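Local coordinates for putative S-adenosyl-L-methionine-dependent Methyltransferase (Methanococcus maripaludis, PDB 3DLC), which binds S-adenosylmethionine and probably transfers its methyl group to a substrate not yet established, perhaps a sterol, at residues 100-105 with 132-137; 126-131 with 190-195. All coordinates share one frame; numbering follows the deposited sequence.

Contact 1 of 2, residues 100-105 with 132-137; sequences GDVHNI and REIYRI. With SAM (S-adenosylmethionine), chain C.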
loop_
_atom_site.group_PDB
_atom_site.type_symbol
_atom_site.label_atom_id
_atom_site.label_comp_id
_atom_site.label_asym_id
_atom_site.label_seq_id
_atom_site.Cartn_x
_atom_site.Cartn_y
_atom_site.Cartn_z
ATOM N N GLY A 100 0.711 2.188 13.755
ATOM C CA GLY A 100 0.880 3.610 13.556
ATOM C C GLY A 100 0.170 4.094 12.320
ATOM O O GLY A 100 -0.396 3.343 11.549
ATOM N N ASP A 101 0.233 5.400 12.143
ATOM C CA ASP A 101 -0.519 6.151 11.144
ATOM C C ASP A 101 0.415 6.848 10.173
ATOM O O ASP A 101 1.469 7.388 10.563
ATOM C CB ASP A 101 -1.356 7.211 11.921
ATOM C CG ASP A 101 -2.477 7.815 11.146
ATOM O OD1 ASP A 101 -2.266 8.303 10.022
ATOM O OD2 ASP A 101 -3.621 7.794 11.665
ATOM N N VAL A 102 0.033 6.839 8.901
ATOM C CA VAL A 102 0.795 7.493 7.844
ATOM C C VAL A 102 1.011 8.992 8.136
ATOM O O VAL A 102 1.942 9.600 7.628
ATOM C CB VAL A 102 0.113 7.285 6.464
ATOM C CG1 VAL A 102 -1.212 8.032 6.353
ATOM C CG2 VAL A 102 1.085 7.660 5.340
ATOM N N HIS A 103 0.143 9.576 8.957
ATOM C CA HIS A 103 0.269 11.003 9.255
ATOM C C HIS A 103 1.276 11.294 10.348
ATOM O O HIS A 103 1.540 12.465 10.637
ATOM C CB HIS A 103 -1.068 11.617 9.654
ATOM C CG HIS A 103 -2.108 11.508 8.595
ATOM N ND1 HIS A 103 -2.975 10.445 8.533
ATOM C CD2 HIS A 103 -2.370 12.273 7.508
ATOM C CE1 HIS A 103 -3.772 10.603 7.486
ATOM N NE2 HIS A 103 -3.422 11.699 6.845
ATOM N N ASN A 104 1.843 10.260 10.959
ATOM C CA ASN A 104 2.827 10.448 12.020
ATOM C C ASN A 104 3.599 9.141 12.157
ATOM O O ASN A 104 3.422 8.364 13.082
ATOM C CB ASN A 104 2.111 10.849 13.304
ATOM C CG ASN A 104 3.070 11.122 14.403
ATOM O OD1 ASN A 104 4.043 11.818 14.181
ATOM N ND2 ASN A 104 2.794 10.616 15.612
ATOM N N ILE A 105 4.443 8.901 11.173
ATOM C CA ILE A 105 5.076 7.591 11.039
ATOM C C ILE A 105 6.191 7.415 12.055
ATOM O O ILE A 105 7.099 8.245 12.107
ATOM C CB ILE A 105 5.640 7.392 9.614
ATOM C CG1 ILE A 105 4.544 7.588 8.566
ATOM C CG2 ILE A 105 6.290 5.986 9.501
ATOM C CD1 ILE A 105 5.043 7.530 7.090
ATOM N N ARG A 132 4.044 14.305 3.070
ATOM C CA ARG A 132 5.226 14.876 3.728
ATOM C C ARG A 132 5.903 13.842 4.616
ATOM O O ARG A 132 7.134 13.768 4.666
ATOM C CB ARG A 132 4.869 16.142 4.507
ATOM C CG ARG A 132 4.668 17.349 3.579
ATOM C CD ARG A 132 4.421 18.631 4.390
ATOM N NE ARG A 132 4.616 19.815 3.574
ATOM C CZ ARG A 132 3.706 20.347 2.801
ATOM N NH1 ARG A 132 2.458 19.950 2.836
ATOM N NH2 ARG A 132 4.048 21.332 1.976
ATOM N N GLU A 133 5.100 13.048 5.326
ATOM C CA GLU A 133 5.686 11.983 6.169
ATOM C C GLU A 133 6.376 10.904 5.331
ATOM O O GLU A 133 7.454 10.417 5.659
ATOM C CB GLU A 133 4.606 11.363 7.077
ATOM C CG GLU A 133 4.332 12.175 8.304
ATOM C CD GLU A 133 5.528 12.112 9.237
ATOM O OE1 GLU A 133 5.693 11.090 9.951
ATOM O OE2 GLU A 133 6.339 13.058 9.227
ATOM N N ILE A 134 5.718 10.494 4.250
ATOM C CA ILE A 134 6.286 9.523 3.327
ATOM C C ILE A 134 7.620 10.031 2.806
ATOM O O ILE A 134 8.616 9.309 2.762
ATOM C CB ILE A 134 5.291 9.223 2.201
ATOM C CG1 ILE A 134 4.135 8.402 2.790
ATOM C CG2 ILE A 134 5.943 8.502 1.021
ATOM C CD1 ILE A 134 2.870 8.354 1.919
ATOM N N TYR A 135 7.659 11.294 2.405
ATOM C CA TYR A 135 8.906 11.835 1.879
ATOM C C TYR A 135 9.967 11.905 2.965
ATOM O O TYR A 135 11.151 11.662 2.674
ATOM C CB TYR A 135 8.686 13.199 1.219
ATOM C CG TYR A 135 9.729 13.571 0.196
ATOM C CD1 TYR A 135 9.868 12.822 -0.952
ATOM C CD2 TYR A 135 10.544 14.665 0.339
ATOM C CE1 TYR A 135 10.747 13.143 -1.931
ATOM C CE2 TYR A 135 11.460 15.029 -0.680
ATOM C CZ TYR A 135 11.540 14.249 -1.807
ATOM O OH TYR A 135 12.436 14.521 -2.821
ATOM N N ARG A 136 9.553 12.229 4.199
ATOM C CA ARG A 136 10.494 12.324 5.277
ATOM C C ARG A 136 11.230 11.005 5.531
ATOM O O ARG A 136 12.452 10.993 5.776
ATOM C CB ARG A 136 9.793 12.788 6.560
ATOM C CG ARG A 136 10.731 12.892 7.751
ATOM C CD ARG A 136 9.993 13.253 9.047
ATOM N NE ARG A 136 9.044 12.240 9.485
ATOM C CZ ARG A 136 9.377 11.080 10.047
ATOM N NH1 ARG A 136 10.641 10.748 10.254
ATOM N NH2 ARG A 136 8.409 10.233 10.397
ATOM N N ILE A 137 10.484 9.902 5.529
ATOM C CA ILE A 137 11.072 8.607 5.871
ATOM C C ILE A 137 11.789 7.929 4.693
ATOM O O ILE A 137 12.476 6.945 4.875
ATOM C CB ILE A 137 10.042 7.633 6.517
ATOM C CG1 ILE A 137 8.924 7.244 5.540
ATOM C CG2 ILE A 137 9.486 8.213 7.839
ATOM C CD1 ILE A 137 8.349 5.878 5.792
HETATM N N SAM C . -2.593 -3.359 1.846
HETATM C CA SAM C . -3.553 -4.451 2.152
HETATM C C SAM C . -3.889 -5.208 0.896
HETATM O O SAM C . -3.664 -4.679 -0.195
HETATM O OXT SAM C . -4.425 -6.304 1.002
HETATM C CB SAM C . -4.787 -3.898 2.839
HETATM C CG SAM C . -5.610 -2.942 2.037
HETATM S SD SAM C . -7.018 -2.394 3.023
HETATM C CE SAM C . -8.092 -2.111 1.643
HETATM C "C5'" SAM C . -6.541 -0.672 3.573
HETATM C "C4'" SAM C . -5.678 -0.525 4.863
HETATM O "O4'" SAM C . -5.100 0.792 5.146
HETATM C "C3'" SAM C . -6.379 -1.024 6.151
HETATM O "O3'" SAM C . -5.634 -2.080 6.675
HETATM C "C2'" SAM C . -6.364 0.211 7.054
HETATM O "O2'" SAM C . -6.378 -0.016 8.445
HETATM C "C1'" SAM C . -5.119 0.965 6.557
HETATM N N9 SAM C . -5.147 2.413 6.818
HETATM C C8 SAM C . -6.137 3.291 6.447
HETATM N N7 SAM C . -5.796 4.561 6.773
HETATM C C5 SAM C . -4.572 4.488 7.385
HETATM C C6 SAM C . -3.737 5.447 7.965
HETATM N N6 SAM C . -4.046 6.751 8.090
HETATM N N1 SAM C . -2.546 5.021 8.440
HETATM C C2 SAM C . -2.190 3.693 8.400
HETATM N N3 SAM C . -2.998 2.714 7.904
HETATM C C4 SAM C . -4.149 3.151 7.397
#

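Contact 2 of 2, residues 126-131 with 190-195; sequences DVATAF and LDEIGI. Unlike the reference sequence in segment 126-131: Ala128 (reference Thr). Unlike the reference sequence in segment 190-195: Ile195 (reference Val).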
loop_
_atom_site.group_PDB
_atom_site.type_symbol
_atom_site.label_atom_id
_atom_site.label_comp_id
_atom_site.label_asym_id
_atom_site.label_seq_id
_atom_site.Cartn_x
_atom_site.Cartn_y
_atom_site.Cartn_z
ATOM N N ASP A 126 -6.317 14.221 5.166
ATOM C CA ASP A 126 -5.045 14.970 5.085
ATOM C C ASP A 126 -3.835 14.364 4.331
ATOM O O ASP A 126 -2.753 14.098 4.878
ATOM C CB ASP A 126 -4.613 15.361 6.491
ATOM C CG ASP A 126 -3.651 16.527 6.475
ATOM O OD1 ASP A 126 -3.334 17.034 5.365
ATOM O OD2 ASP A 126 -3.178 16.895 7.563
ATOM N N VAL A 127 -4.032 14.250 3.030
ATOM C CA VAL A 127 -3.022 13.632 2.192
ATOM C C VAL A 127 -1.740 14.454 2.082
ATOM O O VAL A 127 -0.676 13.879 1.877
ATOM C CB VAL A 127 -3.552 13.214 0.824
ATOM C CG1 VAL A 127 -4.560 12.050 1.004
ATOM C CG2 VAL A 127 -4.164 14.374 0.073
ATOM N N ALA A 128 -1.824 15.772 2.238
ATOM C CA ALA A 128 -0.604 16.591 2.204
ATOM C C ALA A 128 0.328 16.164 3.338
ATOM O O ALA A 128 1.531 15.982 3.147
ATOM C CB ALA A 128 -0.933 18.066 2.325
ATOM N N THR A 129 -0.217 16.034 4.541
ATOM C CA THR A 129 0.573 15.618 5.679
ATOM C C THR A 129 1.107 14.201 5.486
ATOM O O THR A 129 2.271 13.909 5.800
ATOM C CB THR A 129 -0.240 15.726 6.974
ATOM O OG1 THR A 129 -0.561 17.102 7.177
ATOM C CG2 THR A 129 0.499 15.156 8.187
ATOM N N ALA A 130 0.266 13.318 4.973
ATOM C CA ALA A 130 0.679 11.927 4.741
ATOM C C ALA A 130 1.884 11.880 3.797
ATOM O O ALA A 130 2.848 11.187 4.059
ATOM C CB ALA A 130 -0.471 11.124 4.161
ATOM N N PHE A 131 1.817 12.612 2.684
ATOM C CA PHE A 131 2.923 12.602 1.733
ATOM C C PHE A 131 4.176 13.304 2.214
ATOM O O PHE A 131 5.266 12.909 1.860
ATOM C CB PHE A 131 2.467 13.018 0.335
ATOM C CG PHE A 131 1.830 11.859 -0.404
ATOM C CD1 PHE A 131 2.616 10.925 -1.066
ATOM C CD2 PHE A 131 0.466 11.628 -0.326
ATOM C CE1 PHE A 131 2.039 9.828 -1.665
ATOM C CE2 PHE A 131 -0.107 10.526 -0.927
ATOM C CZ PHE A 131 0.683 9.629 -1.589
ATOM N N LEU A 190 1.472 16.437 -4.553
ATOM C CA LEU A 190 2.924 16.374 -4.628
ATOM C C LEU A 190 3.479 17.723 -5.057
ATOM O O LEU A 190 4.546 18.140 -4.604
ATOM C CB LEU A 190 3.376 15.267 -5.590
ATOM C CG LEU A 190 2.939 13.836 -5.193
ATOM C CD1 LEU A 190 3.667 12.856 -6.089
ATOM C CD2 LEU A 190 3.196 13.497 -3.705
ATOM N N ASP A 191 2.760 18.419 -5.932
ATOM C CA ASP A 191 3.231 19.716 -6.419
ATOM C C ASP A 191 3.184 20.761 -5.310
ATOM O O ASP A 191 4.061 21.627 -5.245
ATOM C CB ASP A 191 2.449 20.127 -7.652
ATOM C CG ASP A 191 2.737 19.243 -8.860
ATOM O OD1 ASP A 191 3.725 18.470 -8.856
ATOM O OD2 ASP A 191 1.966 19.353 -9.823
ATOM N N GLU A 192 2.188 20.693 -4.434
ATOM C CA GLU A 192 2.131 21.640 -3.299
ATOM C C GLU A 192 3.312 21.384 -2.360
ATOM O O GLU A 192 3.869 22.343 -1.791
ATOM C CB GLU A 192 0.812 21.534 -2.552
ATOM C CG GLU A 192 0.686 22.501 -1.342
ATOM C CD GLU A 192 1.310 22.039 0.006
ATOM O OE1 GLU A 192 1.234 20.857 0.366
ATOM O OE2 GLU A 192 1.835 22.905 0.784
ATOM N N ILE A 193 3.721 20.138 -2.170
ATOM C CA ILE A 193 4.887 19.806 -1.341
ATOM C C ILE A 193 6.162 20.276 -1.994
ATOM O O ILE A 193 7.110 20.667 -1.324
ATOM C CB ILE A 193 4.924 18.300 -1.011
ATOM C CG1 ILE A 193 3.712 17.937 -0.146
ATOM C CG2 ILE A 193 6.232 17.927 -0.296
ATOM C CD1 ILE A 193 3.456 16.430 -0.054
ATOM N N GLY A 194 6.191 20.218 -3.313
ATOM C CA GLY A 194 7.333 20.665 -4.106
ATOM C C GLY A 194 8.298 19.603 -4.574
ATOM O O GLY A 194 9.425 19.885 -4.933
ATOM N N ILE A 195 7.817 18.365 -4.620
ATOM C CA ILE A 195 8.601 17.195 -4.999
ATOM C C ILE A 195 9.212 17.404 -6.380
ATOM O O ILE A 195 8.496 17.671 -7.343
ATOM C CB ILE A 195 7.686 15.922 -5.030
ATOM C CG1 ILE A 195 7.069 15.637 -3.643
ATOM C CG2 ILE A 195 8.453 14.710 -5.538
ATOM C CD1 ILE A 195 8.057 15.569 -2.513
#

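Contact 1 of 2, residues 100-105 with 132-137
Ile105 lays its CD1 against Glu133 CB and Ile137 CD1, its side chain sliding past that of Glu133 in the opposite direction and crossing that of Ile137 at about a right angle. Beside this apolar patch Val102 CG2 meets Ile134 CD1 at 3.9 Å. The polar half belongs to Glu133, where a bend at chi2 (-69°) turns CD toward Arg136, one helical turn on. OE1 accepts Ile105 N at 2.8 Å through its anti lone pair, and on its syn side takes Arg136 NH2 as well. Arg136 NE holds OE2 at 2.8 Å, which completes a side-on salt bridge within the helix, one nitrogen to each oxygen. Both oxygens lie in the guanidinium plane, but the nitrogens stand about 30° out of that of the carboxylate. The same NH2 makes a weak bond to Ile105 O, and NH1 forms a salt bridge with Asp109. An alanine in place of Glu133 would probably leave Ile105 N without its acceptor and the Arg136 guanidinium freer to turn. Just before Ile105, a type I turn from Asp101 to Asn104 meets the adenine of S-adenosylmethionine in this Rossmann-like methyltransferase domain. Asp101 OD1 receives the ligand N6 at 3.1 Å, and Val102 N donates to ligand N1 at 3.2 Å. His103 N and ND1 reach OD1 from the same face of the carboxylate, the backbone bond making an Asx turn, while His103 NE2 bonds to Glu125 O. Two donors from His103 thus fix OD1 where it and Val102 N read N6 and N1 of adenine.

Contact 2 of 2, residues 126-131 with 190-195
With CG1 of Ile193 anti to its carbonyl carbon (chi1 -65°) and CD1 extended beyond it (chi2 165°), the side chain reaches Phe131 CB at 3.6 Å. This is helix-to-helix packing in the Rossmann-like methyltransferase fold, joining the start of helix 127-137 to the end of helix 180-193. Ile193 CD1 also lies 3.8 Å from Ala128 O. Leu190 crosses Phe131 obliquely, its CD2 coming to 3.7 Å from Phe131 CD1. Ile209 and Ile211 of strand 206-211 touch both Phe131 and Leu190, which ties the pair to the sheet. No hydrogen bond spans the two segments. Ala128 CB lies 4.0 Å from Glu192 OE1, an oxygen whose salt-bridge partner is Arg132. Each helix end has its own fastening. Asp126 is the N-cap of helix 127-137: its OD1 takes a weak bond from Thr129 N, and its OD2 pairs with Thr129 OG1 at 2.7 Å. Helix 180-193 ends in a Schellman motif whose C-prime residue is Gly194, at positive phi (98°), a backbone shape in which a side chain would collide with the carbonyl oxygen of Ile193. The motif's two bonds run from Gly194 N to Asp191 O and from Ile195 N to Leu190 O, the latter at 3.3 Å.

How the contacts relate
Contacts 1 and 2 lie about 11 Å apart between centres, on the same side of the chain's centre, and share helix 127-137: contact 2 uses its first half, contact 1 its second. Along the chain the segments alternate, 100-105, 126-131, 132-137, then 190-195. The second half of the helix packs on the adenine-binding loop after strand 95-99, the first half on the later helix 180-193. The two contacts also touch directly, Arg132 NH2 of contact 1 packing against Ile193 CA of contact 2 at 3.7 Å. One helix thus connects the cofactor site with the C-terminal part of the chain.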